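Long-range contacts in epsin-1 (Saccharomyces cerevisiae, PDB 5LOZ), which binds membranes rich in phosphatidylinositol 4,5- and 3,5-bisphosphate, probably through its ENTH domain, and is required for endocytosis and for localising actin: residues 90-95 / 107-112; 55-60 / 95-100; 9-14 / 43-48. All coordinates share one frame; numbering follows the deposited sequence.

Contact 1. Residues 90-95 / 107-112; sequences KTLKEF and QIVRVK
Arg-110 of helix 106-121 lies against Lys-93 and Phe-95, in the chain leaving helix 86-91; the two helices are successive in the alpha-alpha superhelix of the ENTH domain. The backbones come very close, with CA of Lys-93 and CA of Arg-110 4.4 Å apart. At this spacing CA of Arg-110 makes a CA-H...O contact with Leu-92 O (3.6 Å). Followed outward, CB of Arg-110 sits 3.4 Å from Lys-93 O. CG and CD then run between two carbonyls, Lys-93 O and Phe-95 O, each within about 3.3 Å of both oxygens. A bend at chi3 (-64°) turns the guanidinium back over its own helix, where CA of Gln-107 lies over the centre of one face, and Asp-104 takes NH2 in a salt bridge. Next to this polar side, Val-109 points its CB bond at the other segment: CG1 meets CB of Phe-95 and CD2 of Leu-92, while CG2 lies 3.6 Å from CD2 of Phe-95. Ile-60 of helix 57-73 touches the same three apolar side chains. At the tip, NH1 of Arg-110 donates to O of Phe-95 at 2.8 Å, 163° at the hydrogen, the oxygen only 5° out of the guanidinium plane.

Contact 2. Residues 55-60 / 95-100; sequences KYWRHI and FRHEDD
His-97 and Trp-57 meet ring to ring: CD2 of His-97 stands 3.4 Å from CD1 of Trp-57, with NE2 of the imidazole also near CD1. The centroids of the imidazole and the five-membered indole ring are 4.8 Å apart and the planes are inclined at 37°, so the pair is neither a parallel stack nor edge-to-face. On the same side of the imidazole, CE1 of His-97 comes 4.0 Å from N of Lys-55, just before the helix. Phe-95 completes the first shell with the far end of its ring, CZ lying 3.7 Å from CB of Trp-57 and CE1 meeting CD1 of Ile-60 tip to tip at 3.9 Å. Trp-57 holds CG between its backbone N and carbonyl carbon (chi1 66°), which places the indole beside His-97. Further out, CG of Arg-58 lies over one face of the indole near its rim, and CZ2 of Trp-57 lies 3.3 Å from the guanidinium plane, over its centre. A water accepts from NH2 of Arg-58 and donates to OD2 of Asp-99, bridging the segments where their charged atoms stay 5.3 Å apart. Asp-99 is itself tied to Glu-101, Ile-103 and Gln-105, and backbone bonding to Gly-106 fixes His-97. An alanine in place of His-97 would probably leave CD1 of Trp-57 without its ring partner and open a gap between the loop and the start of helix 57-73. With no direct hydrogen bond between segments 55-60 and 95-100, the hold between them is aromatic and apolar, with one water bridge.

Contact 3. Residues 9-14 / 43-48; sequences LVRNAT and MDMLDK
Met-45 places CG anti to its backbone N (chi1 -179°), which carries it toward Val-10, and the bend at chi2 sets SD beside Arg-11. Val-10 has CG1 between its backbone N and carbonyl carbon (chi1 63°) and CG2 anti to N, presenting both methyls across the interface. Its CG1 lies 3.6 Å from both CB and CG of Met-45, while CG2 reaches CD1 of Leu-46 at 3.9 Å. CG of Arg-11 approaches SD of Met-45 to 3.8 Å, so the aliphatic part of the arginine joins the packing. One turn on from Val-10, CG2 of Thr-14 meets CD1 of Leu-46 at 4.0 Å, the side chains crossing at about a right angle. The hydroxyl of Thr-14 turns back: OG1 donates to Val-10 O at 2.8 Å, leaving the methyl to face Leu-46. Arg-49 adds polar links across the same helix pair, NE to Thr-14 OG1 and NH2 to Arg-11 O. The axes of the short helical segments approach to 9.8 Å with directions 29° apart, so these members of the alpha-alpha superhelix run the same way but splayed. Helix 57-73 packs against Thr-14 and Leu-46 through Val-66, while helix 23-32 lies against Leu-9 and Ala-13.

In the fold
Contact 3 is the most buried, its centre about 8 Å from the centre of the chain against about 12 and 16 Å for contacts 1 and 2, both partly buried. Between its two segments it is apolar; the polar links of this helix pair come from Arg-49, just beyond. Contacts 1 and 2 share Phe-95 and touch through Ile-60: the ring serves helix 57-73 and helix 106-121, while the backbone oxygen serves the arginine of contact 1. Contact 1 thus combines packing with a direct bond, whereas contact 2 relies on rings and a bridging water. Helix 57-73 connects the ends, CD2 of His-59 lying 3.2 Å from Thr-14 O; contacts 1 and 3 do not touch.

Contact 1. Residues 90-95 / 107-112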
loop_
_atom_site.group_PDB
_atom_site.type_symbol
_atom_site.label_atom_id
_atom_site.label_comp_id
_atom_site.label_asym_id
_atom_site.label_seq_id
_atom_site.Cartn_x
_atom_site.Cartn_y
_atom_site.Cartn_z
ATOM N N LYS A 90 -3.948 10.759 2.327
ATOM C CA LYS A 90 -4.856 11.794 1.867
ATOM C C LYS A 90 -4.088 12.839 1.048
ATOM O O LYS A 90 -4.538 13.177 -0.009
ATOM C CB LYS A 90 -5.640 12.433 3.024
ATOM C CG LYS A 90 -4.995 13.665 3.629
ATOM C CD LYS A 90 -5.515 14.927 2.999
ATOM C CE LYS A 90 -5.673 16.027 4.040
ATOM N NZ LYS A 90 -6.983 16.711 3.874
ATOM N N THR A 91 -2.870 13.222 1.453
ATOM C CA THR A 91 -2.144 14.255 0.697
ATOM C C THR A 91 -1.793 13.769 -0.710
ATOM O O THR A 91 -1.670 14.582 -1.648
ATOM C CB THR A 91 -0.904 14.810 1.401
ATOM O OG1 THR A 91 0.127 13.818 1.477
ATOM C CG2 THR A 91 -1.254 15.292 2.777
ATOM N N LEU A 92 -1.738 12.451 -0.885
ATOM C CA LEU A 92 -1.291 11.853 -2.147
ATOM C C LEU A 92 -2.417 11.856 -3.177
ATOM O O LEU A 92 -2.200 11.587 -4.338
ATOM C CB LEU A 92 -0.688 10.468 -1.902
ATOM C CG LEU A 92 0.723 10.423 -1.270
ATOM C CD1 LEU A 92 1.075 8.992 -0.877
ATOM C CD2 LEU A 92 1.792 10.956 -2.235
ATOM N N LYS A 93 -3.631 12.168 -2.733
ATOM C CA LYS A 93 -4.757 12.336 -3.631
ATOM C C LYS A 93 -4.467 13.469 -4.643
ATOM O O LYS A 93 -5.045 13.508 -5.712
ATOM C CB LYS A 93 -6.005 12.686 -2.840
ATOM C CG LYS A 93 -6.498 11.549 -1.968
ATOM C CD LYS A 93 -7.610 11.969 -1.035
ATOM C CE LYS A 93 -8.774 12.473 -1.793
ATOM N NZ LYS A 93 -9.987 12.683 -0.911
ATOM N N GLU A 94 -3.551 14.364 -4.263
ATOM C CA GLU A 94 -3.156 15.501 -5.061
ATOM C C GLU A 94 -1.699 15.493 -5.519
ATOM O O GLU A 94 -1.230 16.500 -6.038
ATOM C CB GLU A 94 -3.490 16.809 -4.319
ATOM C CG GLU A 94 -4.948 17.230 -4.369
ATOM C CD GLU A 94 -5.522 17.275 -5.801
ATOM O OE1 GLU A 94 -6.572 16.646 -6.060
ATOM O OE2 GLU A 94 -4.906 17.923 -6.672
ATOM N N PHE A 95 -1.013 14.346 -5.369
ATOM C CA PHE A 95 0.346 14.176 -5.826
ATOM C C PHE A 95 0.430 14.497 -7.320
ATOM O O PHE A 95 -0.449 14.158 -8.109
ATOM C CB PHE A 95 0.823 12.737 -5.580
ATOM C CG PHE A 95 2.178 12.425 -6.118
ATOM C CD1 PHE A 95 3.319 12.689 -5.378
ATOM C CD2 PHE A 95 2.326 11.817 -7.364
ATOM C CE1 PHE A 95 4.572 12.411 -5.883
ATOM C CE2 PHE A 95 3.581 11.509 -7.847
ATOM C CZ PHE A 95 4.707 11.777 -7.119
ATOM N N GLN A 107 -1.022 10.873 -11.934
ATOM C CA GLN A 107 -2.424 10.436 -11.916
ATOM C C GLN A 107 -2.600 8.997 -11.395
ATOM O O GLN A 107 -3.642 8.669 -10.827
ATOM C CB GLN A 107 -3.056 10.563 -13.281
ATOM C CG GLN A 107 -2.553 9.577 -14.291
ATOM C CD GLN A 107 -3.142 9.804 -15.654
ATOM O OE1 GLN A 107 -4.347 9.565 -15.853
ATOM N NE2 GLN A 107 -2.303 10.244 -16.622
ATOM N N ILE A 108 -1.560 8.157 -11.582
ATOM C CA ILE A 108 -1.545 6.798 -11.096
ATOM C C ILE A 108 -1.560 6.836 -9.567
ATOM O O ILE A 108 -2.356 6.143 -8.948
ATOM C CB ILE A 108 -0.325 6.007 -11.660
ATOM C CG1 ILE A 108 -0.443 5.858 -13.190
ATOM C CG2 ILE A 108 -0.217 4.650 -10.993
ATOM C CD1 ILE A 108 0.831 5.351 -13.944
ATOM N N VAL A 109 -0.682 7.630 -8.967
ATOM C CA VAL A 109 -0.636 7.865 -7.517
ATOM C C VAL A 109 -1.946 8.417 -6.990
ATOM O O VAL A 109 -2.507 7.854 -6.032
ATOM C CB VAL A 109 0.495 8.803 -7.116
ATOM C CG1 VAL A 109 0.491 9.096 -5.598
ATOM C CG2 VAL A 109 1.872 8.228 -7.536
ATOM N N ARG A 110 -2.459 9.456 -7.659
ATOM C CA ARG A 110 -3.695 10.118 -7.254
ATOM C C ARG A 110 -4.904 9.154 -7.243
ATOM O O ARG A 110 -5.703 9.143 -6.270
ATOM C CB ARG A 110 -4.009 11.325 -8.174
ATOM C CG ARG A 110 -3.015 12.484 -8.053
ATOM C CD ARG A 110 -3.573 13.735 -8.624
ATOM N NE ARG A 110 -3.845 13.700 -10.058
ATOM C CZ ARG A 110 -2.912 13.923 -11.004
ATOM N NH1 ARG A 110 -1.672 14.177 -10.660
ATOM N NH2 ARG A 110 -3.208 13.882 -12.281
ATOM N N VAL A 111 -5.077 8.392 -8.330
ATOM C CA VAL A 111 -6.189 7.432 -8.383
ATOM C C VAL A 111 -6.107 6.367 -7.257
ATOM O O VAL A 111 -7.088 6.108 -6.544
ATOM C CB VAL A 111 -6.329 6.792 -9.740
ATOM C CG1 VAL A 111 -7.343 5.663 -9.688
ATOM C CG2 VAL A 111 -6.791 7.841 -10.761
ATOM N N LYS A 112 -4.938 5.797 -7.073
ATOM C CA LYS A 112 -4.741 4.830 -5.970
ATOM C C LYS A 112 -5.006 5.410 -4.565
ATOM O O LYS A 112 -5.653 4.763 -3.722
ATOM C CB LYS A 112 -3.354 4.206 -6.078
ATOM C CG LYS A 112 -3.251 3.233 -7.254
ATOM C CD LYS A 112 -1.845 2.755 -7.468
ATOM C CE LYS A 112 -1.735 1.870 -8.720
ATOM N NZ LYS A 112 -2.583 0.656 -8.613
#

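Contact 2. Residues 55-60 / 95-100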
loop_
_atom_site.group_PDB
_atom_site.type_symbol
_atom_site.label_atom_id
_atom_site.label_comp_id
_atom_site.label_asym_id
_atom_site.label_seq_id
_atom_site.Cartn_x
_atom_site.Cartn_y
_atom_site.Cartn_z
ATOM N N LYS A 55 10.428 11.700 -8.072
ATOM C CA LYS A 55 11.170 10.876 -9.017
ATOM C C LYS A 55 10.890 9.388 -8.780
ATOM O O LYS A 55 10.813 8.592 -9.705
ATOM C CB LYS A 55 12.676 11.145 -8.859
ATOM C CG LYS A 55 13.554 10.299 -9.717
ATOM C CD LYS A 55 15.046 10.613 -9.443
ATOM C CE LYS A 55 15.982 9.556 -10.061
ATOM N NZ LYS A 55 17.446 9.845 -9.829
ATOM N N TYR A 56 10.727 9.025 -7.517
ATOM C CA TYR A 56 10.416 7.643 -7.138
ATOM C C TYR A 56 8.943 7.442 -6.924
ATOM O O TYR A 56 8.551 6.753 -5.990
ATOM C CB TYR A 56 11.185 7.285 -5.878
ATOM C CG TYR A 56 12.663 7.443 -6.072
ATOM C CD1 TYR A 56 13.370 6.542 -6.847
ATOM C CD2 TYR A 56 13.342 8.507 -5.517
ATOM C CE1 TYR A 56 14.720 6.685 -7.051
ATOM C CE2 TYR A 56 14.707 8.652 -5.711
ATOM C CZ TYR A 56 15.392 7.730 -6.485
ATOM O OH TYR A 56 16.750 7.854 -6.700
ATOM N N TRP A 57 8.117 8.015 -7.810
ATOM C CA TRP A 57 6.692 7.861 -7.707
ATOM C C TRP A 57 6.238 6.393 -7.765
ATOM O O TRP A 57 5.139 6.071 -7.267
ATOM C CB TRP A 57 5.973 8.670 -8.790
ATOM C CG TRP A 57 6.211 8.222 -10.216
ATOM C CD1 TRP A 57 7.175 8.690 -11.060
ATOM C CD2 TRP A 57 5.490 7.233 -10.944
ATOM N NE1 TRP A 57 7.092 8.047 -12.265
ATOM C CE2 TRP A 57 6.076 7.141 -12.222
ATOM C CE3 TRP A 57 4.402 6.403 -10.651
ATOM C CZ2 TRP A 57 5.611 6.255 -13.194
ATOM C CZ3 TRP A 57 3.945 5.549 -11.613
ATOM C CH2 TRP A 57 4.541 5.476 -12.866
ATOM N N ARG A 58 7.030 5.508 -8.393
ATOM C CA ARG A 58 6.678 4.071 -8.435
ATOM C C ARG A 58 6.717 3.442 -7.049
ATOM O O ARG A 58 5.899 2.573 -6.749
ATOM C CB ARG A 58 7.507 3.277 -9.443
ATOM C CG ARG A 58 7.271 3.654 -10.889
ATOM C CD ARG A 58 8.325 3.057 -11.800
ATOM N NE ARG A 58 8.013 3.406 -13.202
ATOM C CZ ARG A 58 8.392 4.545 -13.798
ATOM N NH1 ARG A 58 9.078 5.438 -13.118
ATOM N NH2 ARG A 58 8.036 4.807 -15.044
ATOM N N HIS A 59 7.596 3.929 -6.175
ATOM C CA HIS A 59 7.624 3.485 -4.821
ATOM C C HIS A 59 6.291 3.772 -4.155
ATOM O O HIS A 59 5.732 2.922 -3.467
ATOM C CB HIS A 59 8.727 4.185 -4.013
ATOM C CG HIS A 59 10.110 3.709 -4.295
ATOM N ND1 HIS A 59 11.227 4.418 -3.891
ATOM C CD2 HIS A 59 10.571 2.649 -4.996
ATOM C CE1 HIS A 59 12.310 3.781 -4.297
ATOM N NE2 HIS A 59 11.943 2.706 -4.964
ATOM N N ILE A 60 5.801 4.978 -4.386
ATOM C CA ILE A 60 4.543 5.480 -3.812
ATOM C C ILE A 60 3.341 4.729 -4.365
ATOM O O ILE A 60 2.552 4.195 -3.592
ATOM C CB ILE A 60 4.358 7.012 -4.097
ATOM C CG1 ILE A 60 5.623 7.789 -3.657
ATOM C CG2 ILE A 60 3.127 7.519 -3.435
ATOM C CD1 ILE A 60 5.505 9.324 -3.766
ATOM N N PHE A 95 -1.013 14.346 -5.369
ATOM C CA PHE A 95 0.346 14.176 -5.826
ATOM C C PHE A 95 0.430 14.497 -7.320
ATOM O O PHE A 95 -0.449 14.158 -8.109
ATOM C CB PHE A 95 0.823 12.737 -5.580
ATOM C CG PHE A 95 2.178 12.425 -6.118
ATOM C CD1 PHE A 95 3.319 12.689 -5.378
ATOM C CD2 PHE A 95 2.326 11.817 -7.364
ATOM C CE1 PHE A 95 4.572 12.411 -5.883
ATOM C CE2 PHE A 95 3.581 11.509 -7.847
ATOM C CZ PHE A 95 4.707 11.777 -7.119
ATOM N N ARG A 96 1.522 15.103 -7.737
ATOM C CA ARG A 96 1.689 15.451 -9.159
ATOM C C ARG A 96 3.092 15.099 -9.636
ATOM O O ARG A 96 4.073 15.272 -8.929
ATOM C CB ARG A 96 1.444 16.963 -9.399
ATOM C CG ARG A 96 0.137 17.475 -8.786
ATOM C CD ARG A 96 -0.179 18.908 -9.274
ATOM N NE ARG A 96 -0.371 18.945 -10.724
ATOM C CZ ARG A 96 -1.512 18.659 -11.331
ATOM N NH1 ARG A 96 -2.592 18.357 -10.613
ATOM N NH2 ARG A 96 -1.583 18.662 -12.657
ATOM N N HIS A 97 3.161 14.593 -10.847
ATOM C CA HIS A 97 4.424 14.229 -11.449
ATOM C C HIS A 97 4.263 14.035 -12.951
ATOM O O HIS A 97 3.413 13.300 -13.404
ATOM C CB HIS A 97 5.047 12.985 -10.813
ATOM C CG HIS A 97 6.413 12.679 -11.321
ATOM N ND1 HIS A 97 7.547 13.276 -10.818
ATOM C CD2 HIS A 97 6.825 11.854 -12.313
ATOM C CE1 HIS A 97 8.604 12.823 -11.466
ATOM N NE2 HIS A 97 8.195 11.971 -12.393
ATOM N N GLU A 98 5.053 14.783 -13.707
ATOM C CA GLU A 98 5.161 14.625 -15.148
ATOM C C GLU A 98 6.549 14.114 -15.380
ATOM O O GLU A 98 7.507 14.668 -14.813
ATOM C CB GLU A 98 4.954 15.993 -15.817
ATOM C CG GLU A 98 5.148 16.005 -17.322
ATOM C CD GLU A 98 4.823 17.343 -17.927
ATOM O OE1 GLU A 98 3.669 17.543 -18.363
ATOM O OE2 GLU A 98 5.722 18.180 -18.011
ATOM N N ASP A 99 6.695 13.042 -16.150
ATOM C CA ASP A 99 8.034 12.478 -16.344
ATOM C C ASP A 99 8.770 13.178 -17.488
ATOM O O ASP A 99 8.249 14.129 -18.087
ATOM C CB ASP A 99 7.996 10.940 -16.460
ATOM C CG ASP A 99 7.442 10.458 -17.760
ATOM O OD1 ASP A 99 7.178 11.300 -18.646
ATOM O OD2 ASP A 99 7.236 9.213 -17.882
ATOM N N ASP A 100 9.958 12.681 -17.807
ATOM C CA ASP A 100 10.784 13.273 -18.836
ATOM C C ASP A 100 10.191 13.147 -20.243
ATOM O O ASP A 100 10.636 13.824 -21.171
ATOM C CB ASP A 100 12.202 12.684 -18.769
ATOM C CG ASP A 100 12.926 13.058 -17.487
ATOM O OD1 ASP A 100 13.208 14.274 -17.296
ATOM O OD2 ASP A 100 13.247 12.122 -16.682
HETATM O O HOH W 1 8.666 7.465 -16.197
#

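Contact 3. Residues 9-14 / 43-48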
loop_
_atom_site.group_PDB
_atom_site.type_symbol
_atom_site.label_atom_id
_atom_site.label_comp_id
_atom_site.label_asym_id
_atom_site.label_seq_id
_atom_site.Cartn_x
_atom_site.Cartn_y
_atom_site.Cartn_z
ATOM N N LEU A 9 10.999 -8.988 1.113
ATOM C CA LEU A 9 9.672 -9.145 0.426
ATOM C C LEU A 9 9.025 -7.768 0.124
ATOM O O LEU A 9 8.677 -7.448 -1.024
ATOM C CB LEU A 9 8.722 -9.949 1.303
ATOM C CG LEU A 9 7.503 -10.703 0.746
ATOM C CD1 LEU A 9 6.391 -10.793 1.796
ATOM C CD2 LEU A 9 7.019 -10.191 -0.483
ATOM N N VAL A 10 8.875 -6.957 1.155
ATOM C CA VAL A 10 8.135 -5.691 1.005
ATOM C C VAL A 10 8.933 -4.712 0.147
ATOM O O VAL A 10 8.348 -4.044 -0.702
ATOM C CB VAL A 10 7.692 -5.063 2.346
ATOM C CG1 VAL A 10 8.884 -4.663 3.230
ATOM C CG2 VAL A 10 6.809 -3.894 2.089
ATOM N N ARG A 11 10.243 -4.690 0.294
ATOM C CA ARG A 11 11.096 -3.816 -0.554
ATOM C C ARG A 11 11.011 -4.202 -2.027
ATOM O O ARG A 11 10.863 -3.326 -2.880
ATOM C CB ARG A 11 12.550 -3.849 -0.107
ATOM C CG ARG A 11 12.851 -3.152 1.236
ATOM C CD ARG A 11 14.360 -2.872 1.388
ATOM N NE ARG A 11 14.760 -1.926 0.366
ATOM C CZ ARG A 11 15.987 -1.796 -0.120
ATOM N NH1 ARG A 11 16.970 -2.558 0.339
ATOM N NH2 ARG A 11 16.231 -0.903 -1.084
ATOM N N ASN A 12 11.081 -5.503 -2.314
ATOM C CA ASN A 12 11.035 -6.004 -3.671
ATOM C C ASN A 12 9.696 -5.750 -4.309
ATOM O O ASN A 12 9.613 -5.400 -5.475
ATOM C CB ASN A 12 11.321 -7.497 -3.735
ATOM C CG ASN A 12 12.777 -7.852 -3.429
ATOM O OD1 ASN A 12 13.660 -7.001 -3.425
ATOM N ND2 ASN A 12 13.023 -9.135 -3.146
ATOM N N ALA A 13 8.650 -5.885 -3.498
ATOM C CA ALA A 13 7.291 -5.701 -3.932
ATOM C C ALA A 13 6.946 -4.214 -4.260
ATOM O O ALA A 13 5.991 -3.950 -4.971
ATOM C CB ALA A 13 6.318 -6.236 -2.821
ATOM N N THR A 14 7.747 -3.275 -3.742
ATOM C CA THR A 14 7.519 -1.865 -3.911
ATOM C C THR A 14 8.698 -1.179 -4.632
ATOM O O THR A 14 8.836 0.027 -4.557
ATOM C CB THR A 14 7.220 -1.188 -2.586
ATOM O OG1 THR A 14 8.276 -1.450 -1.654
ATOM C CG2 THR A 14 5.908 -1.726 -1.991
ATOM N N MET A 43 4.579 -2.423 7.622
ATOM C CA MET A 43 3.985 -1.101 7.692
ATOM C C MET A 43 5.027 0.003 7.697
ATOM O O MET A 43 4.839 1.024 7.059
ATOM C CB MET A 43 2.998 -0.949 8.874
ATOM C CG MET A 43 1.810 -1.910 8.835
ATOM S SD MET A 43 1.203 -2.332 7.166
ATOM C CE MET A 43 0.258 -0.887 6.812
ATOM N N ASP A 44 6.145 -0.214 8.390
ATOM C CA ASP A 44 7.215 0.789 8.429
ATOM C C ASP A 44 7.885 1.039 7.057
ATOM O O ASP A 44 8.160 2.203 6.718
ATOM C CB ASP A 44 8.281 0.447 9.446
ATOM C CG ASP A 44 9.326 1.564 9.577
ATOM O OD1 ASP A 44 8.981 2.650 10.102
ATOM O OD2 ASP A 44 10.471 1.356 9.117
ATOM N N MET A 45 8.147 -0.034 6.305
ATOM C CA MET A 45 8.710 0.110 4.947
ATOM C C MET A 45 7.692 0.791 4.014
ATOM O O MET A 45 8.035 1.650 3.242
ATOM C CB MET A 45 9.113 -1.254 4.381
ATOM C CG MET A 45 9.749 -1.175 2.956
ATOM S SD MET A 45 11.227 -0.066 2.831
ATOM C CE MET A 45 11.976 -0.449 4.369
ATOM N N LEU A 46 6.426 0.404 4.132
ATOM C CA LEU A 46 5.342 1.032 3.372
ATOM C C LEU A 46 5.245 2.518 3.660
ATOM O O LEU A 46 5.056 3.319 2.763
ATOM C CB LEU A 46 4.001 0.294 3.677
ATOM C CG LEU A 46 3.290 -0.638 2.692
ATOM C CD1 LEU A 46 4.134 -1.173 1.529
ATOM C CD2 LEU A 46 2.445 -1.699 3.402
ATOM N N ASP A 47 5.414 2.910 4.925
ATOM C CA ASP A 47 5.424 4.312 5.278
ATOM C C ASP A 47 6.592 5.074 4.641
ATOM O O ASP A 47 6.407 6.175 4.133
ATOM C CB ASP A 47 5.464 4.517 6.808
ATOM C CG ASP A 47 5.244 6.003 7.215
ATOM O OD1 ASP A 47 4.355 6.699 6.628
ATOM O OD2 ASP A 47 5.943 6.458 8.140
ATOM N N LYS A 48 7.785 4.489 4.697
ATOM C CA LYS A 48 8.941 5.045 3.996
ATOM C C LYS A 48 8.709 5.226 2.499
ATOM O O LYS A 48 9.066 6.238 1.948
ATOM C CB LYS A 48 10.198 4.195 4.230
ATOM C CG LYS A 48 10.762 4.341 5.646
ATOM C CD LYS A 48 11.657 3.190 6.017
ATOM C CE LYS A 48 12.290 3.411 7.391
ATOM N NZ LYS A 48 12.795 2.111 7.914
#